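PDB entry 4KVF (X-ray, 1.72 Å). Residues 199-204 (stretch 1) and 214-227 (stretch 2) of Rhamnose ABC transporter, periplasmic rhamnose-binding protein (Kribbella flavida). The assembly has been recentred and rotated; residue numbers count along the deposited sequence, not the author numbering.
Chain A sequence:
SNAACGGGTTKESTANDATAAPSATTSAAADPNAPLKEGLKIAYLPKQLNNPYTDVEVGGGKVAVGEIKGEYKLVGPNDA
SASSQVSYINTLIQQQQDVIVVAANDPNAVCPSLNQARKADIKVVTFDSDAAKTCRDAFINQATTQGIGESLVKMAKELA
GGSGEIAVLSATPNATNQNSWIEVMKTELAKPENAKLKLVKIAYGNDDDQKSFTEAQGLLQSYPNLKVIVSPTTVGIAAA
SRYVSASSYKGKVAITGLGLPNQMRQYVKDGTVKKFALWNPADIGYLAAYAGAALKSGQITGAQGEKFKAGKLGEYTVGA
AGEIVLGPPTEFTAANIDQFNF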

ATOM      1  N   LEU A 199     -11.849  -0.923 -22.198  1.00 30.13           N
ATOM      2  CA  LEU A 199     -12.289  -1.677 -21.029  1.00 28.55           C
ATOM      3  C   LEU A 199     -13.641  -2.314 -21.346  1.00 32.44           C
ATOM      4  O   LEU A 199     -14.641  -1.611 -21.475  1.00 35.21           O
ATOM      5  CB  LEU A 199     -12.409  -0.732 -19.836  1.00 29.41           C
ATOM      6  CG  LEU A 199     -12.948  -1.337 -18.539  1.00 28.85           C
ATOM      7  CD1 LEU A 199     -12.040  -2.467 -18.048  1.00 35.18           C
ATOM      8  CD2 LEU A 199     -13.100  -0.250 -17.468  1.00 30.65           C
ATOM      9  N   VAL A 200     -13.678  -3.639 -21.491  1.00 31.88           N
ATOM     10  CA  VAL A 200     -14.898  -4.303 -21.964  1.00 34.90           C
ATOM     11  C   VAL A 200     -15.802  -4.817 -20.848  1.00 32.71           C
ATOM     12  O   VAL A 200     -16.997  -5.034 -21.065  1.00 33.19           O
ATOM     13  CB  VAL A 200     -14.595  -5.490 -22.912  1.00 33.92           C
ATOM     14  CG1 VAL A 200     -13.923  -4.996 -24.182  1.00 35.98           C
ATOM     15  CG2 VAL A 200     -13.735  -6.540 -22.206  1.00 34.85           C
ATOM     16  N   LYS A 201     -15.238  -5.019 -19.666  1.00 27.77           N
ATOM     17  CA  LYS A 201     -15.985  -5.631 -18.585  1.00 27.81           C
ATOM     18  C   LYS A 201     -15.262  -5.466 -17.260  1.00 31.75           C
ATOM     19  O   LYS A 201     -14.031  -5.502 -17.191  1.00 29.32           O
ATOM     20  CB  LYS A 201     -16.199  -7.122 -18.885  1.00 30.39           C
ATOM     21  CG  LYS A 201     -17.025  -7.893 -17.852  1.00 38.91           C
ATOM     22  CD  LYS A 201     -18.468  -7.422 -17.813  1.00 46.06           C
ATOM     23  CE  LYS A 201     -19.272  -8.242 -16.811  1.00 53.48           C
ATOM     24  NZ  LYS A 201     -20.697  -7.803 -16.739  1.00 60.81           N
ATOM     25  N   ILE A 202     -16.040  -5.252 -16.209  1.00 25.78           N
ATOM     26  CA  ILE A 202     -15.533  -5.386 -14.855  1.00 24.71           C
ATOM     27  C   ILE A 202     -16.259  -6.551 -14.197  1.00 30.54           C
ATOM     28  O   ILE A 202     -17.491  -6.555 -14.121  1.00 32.03           O
ATOM     29  CB  ILE A 202     -15.765  -4.101 -14.037  1.00 27.64           C
ATOM     30  CG1 ILE A 202     -15.068  -2.912 -14.715  1.00 30.72           C
ATOM     31  CG2 ILE A 202     -15.294  -4.300 -12.590  1.00 26.62           C
ATOM     32  CD1 ILE A 202     -15.409  -1.576 -14.097  1.00 32.70           C
ATOM     33  N   ALA A 203     -15.499  -7.548 -13.755  1.00 28.97           N
ATOM     34  CA  ALA A 203     -16.055  -8.696 -13.048  1.00 27.49           C
ATOM     35  C   ALA A 203     -15.631  -8.634 -11.583  1.00 31.12           C
ATOM     36  O   ALA A 203     -14.608  -8.031 -11.249  1.00 30.23           O
ATOM     37  CB  ALA A 203     -15.577 -10.006 -13.687  1.00 29.81           C
ATOM     38  N   TYR A 204     -16.417  -9.257 -10.715  1.00 28.05           N
ATOM     39  CA  TYR A 204     -16.144  -9.214  -9.285  1.00 33.09           C
ATOM     40  C   TYR A 204     -15.851 -10.594  -8.711  1.00 31.09           C
ATOM     41  O   TYR A 204     -16.684 -11.494  -8.783  1.00 36.61           O
ATOM     42  CB  TYR A 204     -17.324  -8.571  -8.557  1.00 29.72           C
ATOM     43  CG  TYR A 204     -17.584  -7.163  -9.031  1.00 28.78           C
ATOM     44  CD1 TYR A 204     -16.861  -6.096  -8.513  1.00 26.64           C
ATOM     45  CD2 TYR A 204     -18.527  -6.904 -10.018  1.00 32.80           C
ATOM     46  CE1 TYR A 204     -17.080  -4.801  -8.954  1.00 32.52           C
ATOM     47  CE2 TYR A 204     -18.755  -5.612 -10.466  1.00 35.05           C
ATOM     48  CZ  TYR A 204     -18.028  -4.565  -9.928  1.00 35.11           C
ATOM     49  OH  TYR A 204     -18.250  -3.278 -10.367  1.00 35.73           O
ATOM     50  N   THR A 214     -13.142 -18.664 -10.981  1.00 35.96           N
ATOM     51  CA  THR A 214     -14.259 -18.849 -11.902  1.00 33.95           C
ATOM     52  C   THR A 214     -14.588 -17.580 -12.702  1.00 32.92           C
ATOM     53  O   THR A 214     -14.936 -17.652 -13.883  1.00 35.66           O
ATOM     54  CB  THR A 214     -15.504 -19.350 -11.153  1.00 40.81           C
ATOM     55  OG1 THR A 214     -15.202 -20.615 -10.552  1.00 46.21           O
ATOM     56  CG2 THR A 214     -16.667 -19.528 -12.107  1.00 47.72           C
ATOM     57  N   GLU A 215     -14.472 -16.414 -12.070  1.00 30.70           N
ATOM     58  CA  GLU A 215     -14.730 -15.172 -12.799  1.00 31.60           C
ATOM     59  C   GLU A 215     -13.667 -14.911 -13.869  1.00 33.13           C
ATOM     60  O   GLU A 215     -13.973 -14.345 -14.924  1.00 31.92           O
ATOM     61  CB  GLU A 215     -14.872 -13.972 -11.844  1.00 32.99           C
ATOM     62  CG  GLU A 215     -16.144 -14.003 -11.005  1.00 40.76           C
ATOM     63  CD  GLU A 215     -17.414 -13.877 -11.837  1.00 47.90           C
ATOM     64  OE1 GLU A 215     -17.421 -13.090 -12.811  1.00 45.28           O
ATOM     65  OE2 GLU A 215     -18.409 -14.564 -11.517  1.00 53.64           O
ATOM     66  N   ALA A 216     -12.426 -15.327 -13.607  1.00 34.63           N
ATOM     67  CA  ALA A 216     -11.359 -15.192 -14.602  1.00 35.08           C
ATOM     68  C   ALA A 216     -11.657 -16.067 -15.811  1.00 36.09           C
ATOM     69  O   ALA A 216     -11.504 -15.655 -16.965  1.00 32.37           O
ATOM     70  CB  ALA A 216     -10.010 -15.562 -14.000  1.00 30.66           C
ATOM     71  N   GLN A 217     -12.080 -17.292 -15.525  1.00 32.68           N
ATOM     72  CA  GLN A 217     -12.501 -18.243 -16.541  1.00 34.47           C
ATOM     73  C   GLN A 217     -13.635 -17.644 -17.363  1.00 37.65           C
ATOM     74  O   GLN A 217     -13.647 -17.730 -18.593  1.00 37.06           O
ATOM     75  CB  GLN A 217     -12.976 -19.513 -15.835  1.00 42.04           C
ATOM     76  CG  GLN A 217     -13.115 -20.745 -16.684  1.00 56.87           C
ATOM     77  CD  GLN A 217     -13.365 -21.968 -15.818  1.00 61.63           C
ATOM     78  OE1 GLN A 217     -13.998 -21.868 -14.763  1.00 56.63           O
ATOM     79  NE2 GLN A 217     -12.846 -23.120 -16.240  1.00 62.06           N
ATOM     80  N   GLY A 218     -14.586 -17.022 -16.673  1.00 38.04           N
ATOM     81  CA  GLY A 218     -15.737 -16.435 -17.331  1.00 37.54           C
ATOM     82  C   GLY A 218     -15.366 -15.308 -18.275  1.00 36.11           C
ATOM     83  O   GLY A 218     -15.947 -15.176 -19.353  1.00 36.87           O
ATOM     84  N   LEU A 219     -14.399 -14.489 -17.876  1.00 31.71           N
ATOM     85  CA  LEU A 219     -13.969 -13.371 -18.719  1.00 37.20           C
ATOM     86  C   LEU A 219     -13.375 -13.881 -20.021  1.00 34.67           C
ATOM     87  O   LEU A 219     -13.686 -13.384 -21.109  1.00 35.95           O
ATOM     88  CB  LEU A 219     -12.947 -12.485 -17.990  1.00 33.53           C
ATOM     89  CG  LEU A 219     -13.485 -11.561 -16.891  1.00 31.50           C
ATOM     90  CD1 LEU A 219     -12.338 -10.904 -16.122  1.00 28.85           C
ATOM     91  CD2 LEU A 219     -14.402 -10.504 -17.494  1.00 31.92           C
ATOM     92  N   LEU A 220     -12.531 -14.897 -19.911  1.00 32.90           N
ATOM     93  CA  LEU A 220     -11.834 -15.415 -21.079  1.00 32.23           C
ATOM     94  C   LEU A 220     -12.749 -16.129 -22.063  1.00 39.65           C
ATOM     95  O   LEU A 220     -12.499 -16.128 -23.274  1.00 41.15           O
ATOM     96  CB  LEU A 220     -10.690 -16.325 -20.641  1.00 37.37           C
ATOM     97  CG  LEU A 220      -9.555 -15.487 -20.055  1.00 37.59           C
ATOM     98  CD1 LEU A 220      -8.515 -16.353 -19.365  1.00 41.59           C
ATOM     99  CD2 LEU A 220      -8.922 -14.690 -21.178  1.00 46.42           C
ATOM    100  N   GLN A 221     -13.806 -16.748 -21.548  1.00 42.13           N
ATOM    101  CA  GLN A 221     -14.773 -17.424 -22.407  1.00 48.27           C
ATOM    102  C   GLN A 221     -15.691 -16.411 -23.084  1.00 49.41           C
ATOM    103  O   GLN A 221     -16.081 -16.587 -24.238  1.00 50.30           O
ATOM    104  CB  GLN A 221     -15.591 -18.451 -21.615  1.00 53.85           C
ATOM    105  CG  GLN A 221     -14.801 -19.686 -21.199  1.00 63.23           C
ATOM    106  CD  GLN A 221     -15.627 -20.673 -20.387  1.00 73.13           C
ATOM    107  OE1 GLN A 221     -16.852 -20.559 -20.307  1.00 83.50           O
ATOM    108  NE2 GLN A 221     -14.956 -21.649 -19.776  1.00 66.45           N
ATOM    109  N   SER A 222     -16.012 -15.339 -22.367  1.00 43.34           N
ATOM    110  CA  SER A 222     -16.941 -14.335 -22.871  1.00 49.63           C
ATOM    111  C   SER A 222     -16.295 -13.362 -23.859  1.00 47.30           C
ATOM    112  O   SER A 222     -16.956 -12.878 -24.772  1.00 43.56           O
ATOM    113  CB  SER A 222     -17.563 -13.571 -21.706  1.00 51.63           C
ATOM    114  OG  SER A 222     -18.061 -14.483 -20.747  1.00 60.47           O
ATOM    115  N   TYR A 223     -15.008 -13.087 -23.679  1.00 43.91           N
ATOM    116  CA  TYR A 223     -14.290 -12.156 -24.555  1.00 36.39           C
ATOM    117  C   TYR A 223     -13.086 -12.819 -25.240  1.00 42.31           C
ATOM    118  O   TYR A 223     -11.956 -12.700 -24.773  1.00 43.95           O
ATOM    119  CB  TYR A 223     -13.881 -10.892 -23.771  1.00 32.40           C
ATOM    120  CG  TYR A 223     -15.089 -10.171 -23.211  1.00 32.49           C
ATOM    121  CD1 TYR A 223     -15.778  -9.238 -23.976  1.00 40.18           C
ATOM    122  CD2 TYR A 223     -15.580 -10.465 -21.942  1.00 34.97           C
ATOM    123  CE1 TYR A 223     -16.900  -8.590 -23.481  1.00 37.01           C
ATOM    124  CE2 TYR A 223     -16.705  -9.820 -21.438  1.00 35.53           C
ATOM    125  CZ  TYR A 223     -17.361  -8.888 -22.221  1.00 35.39           C
ATOM    126  OH  TYR A 223     -18.474  -8.243 -21.749  1.00 41.15           O
ATOM    127  N   PRO A 224     -13.333 -13.524 -26.358  1.00 49.20           N
ATOM    128  CA  PRO A 224     -12.279 -14.261 -27.070  1.00 52.98           C
ATOM    129  C   PRO A 224     -11.119 -13.387 -27.550  1.00 53.77           C
ATOM    130  O   PRO A 224     -10.036 -13.911 -27.824  1.00 56.41           O
ATOM    131  CB  PRO A 224     -13.017 -14.880 -28.269  1.00 59.60           C
ATOM    132  CG  PRO A 224     -14.311 -14.131 -28.376  1.00 60.97           C
ATOM    133  CD  PRO A 224     -14.656 -13.718 -26.974  1.00 50.93           C
ATOM    134  N   ASN A 225     -11.343 -12.078 -27.638  1.00 52.22           N
ATOM    135  CA  ASN A 225     -10.323 -11.156 -28.128  1.00 50.70           C
ATOM    136  C   ASN A 225      -9.612 -10.422 -26.991  1.00 47.40           C
ATOM    137  O   ASN A 225      -8.874  -9.463 -27.219  1.00 43.88           O
ATOM    138  CB  ASN A 225     -10.936 -10.144 -29.101  1.00 56.80           C
ATOM    139  CG  ASN A 225     -11.499 -10.802 -30.344  1.00 63.61           C
ATOM    140  OD1 ASN A 225     -12.665 -10.603 -30.696  1.00 71.58           O
ATOM    141  ND2 ASN A 225     -10.672 -11.594 -31.019  1.00 57.67           N
ATOM    142  N   LEU A 226      -9.832 -10.889 -25.768  1.00 42.97           N
ATOM    143  CA  LEU A 226      -9.258 -10.251 -24.588  1.00 38.14           C
ATOM    144  C   LEU A 226      -7.728 -10.339 -24.575  1.00 41.68           C
ATOM    145  O   LEU A 226      -7.159 -11.410 -24.792  1.00 41.14           O
ATOM    146  CB  LEU A 226      -9.827 -10.906 -23.333  1.00 44.17           C
ATOM    147  CG  LEU A 226      -9.642 -10.155 -22.025  1.00 37.25           C
ATOM    148  CD1 LEU A 226     -10.290  -8.787 -22.112  1.00 36.08           C
ATOM    149  CD2 LEU A 226     -10.250 -10.966 -20.891  1.00 39.39           C
ATOM    150  N   LYS A 227      -7.062  -9.215 -24.325  1.00 37.44           N
ATOM    151  CA  LYS A 227      -5.604  -9.207 -24.265  1.00 40.12           C
ATOM    152  C   LYS A 227      -5.056  -9.241 -22.836  1.00 37.81           C
ATOM    153  O   LYS A 227      -4.026  -9.850 -22.572  1.00 37.18           O
ATOM    154  CB  LYS A 227      -5.032  -7.992 -25.007  1.00 47.75           C
ATOM    155  CG  LYS A 227      -4.993  -8.139 -26.522  1.00 53.77           C
ATOM    156  CD  LYS A 227      -3.852  -7.313 -27.101  1.00 60.96           C
ATOM    157  CE  LYS A 227      -3.978  -7.129 -28.606  1.00 59.84           C
ATOM    158  NZ  LYS A 227      -3.021  -6.093 -29.101  1.00 63.30           N
TER
HETATM  159  O   HOH W   1     -18.762 -10.477 -11.707  1.00 38.78           O

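The centre of this contact is a methyl group set on an aromatic ring. Val 200 CG2 lies 3.9 Å from the centroid of the Tyr 223 ring (CG, CD1, CD2, CE1, CE2, CZ), only 15° off the ring normal, so its C-H bonds meet the pi cloud over one face. Val 200 CG2 is also 4.1 Å from Leu 226 CD1. One beta-branched residue thus touches two partners that a type I turn, running from Tyr 223 to Leu 226 and closed by the backbone bond from Leu 226 N to Tyr 223 O at 3.0 Å, holds close together.

Farther along the strand, Leu 219 adds aliphatic contacts. The CA-to-CB bond of Leu 219 points sideways to the strand, but with chi1 m and chi2 t the end of the side chain comes nearer, and Leu 219 CD2 reaches Ala 203 CB at 4.0 Å and Lys 201 CG at 3.7 Å. Ala 203 is buried, with only a methyl facing the helix; its CA is 6.6 Å from the CA of Glu 215, against 8.3 Å between the CA atoms of Val 200 and Tyr 223.

The frame behind these pairings is a strand and a helix whose N-to-C directions differ by 157°, nearly antiparallel, with axes approaching to 8.6 Å. Because the directions are nearly opposed, Val 200 meets the turn beyond the helix, while Ala 203 and Tyr 204 meet Glu 215. No direct hydrogen bond joins the stretches; each helical carbonyl from Thr 214 to Leu 219 is instead used by an amide four residues on, and Gly 218 O also accepts from Ser 222 OG at 2.6 Å. Gly 218 itself does not touch the strand.

Lys 201 shows how a charged residue can serve an apolar contact. Lys 201 CB packs obliquely against the Tyr 223 ring, 3.7 Å from Tyr 223 CE2, and its CG meets Leu 219, while the end of the chain leads away, so the charged amine does not enter the apolar contact.

The polar edge lies at Glu 215. Glu 215 CG lies 3.4 Å from Tyr 204 O, a close carbon-to-oxygen contact, and Glu 215 OE1 sits 3.7 Å from Ala 203 CB. The bonding across this edge is carried by water 1, which accepts from Tyr 204 N at 2.8 Å and donates a weak hydrogen bond to Glu 215 OE1 at 3.1 Å. The rule to read here is economical: shape and apolar surface make the fit, and a single water links a strand amide to a helix carboxylate at the margin.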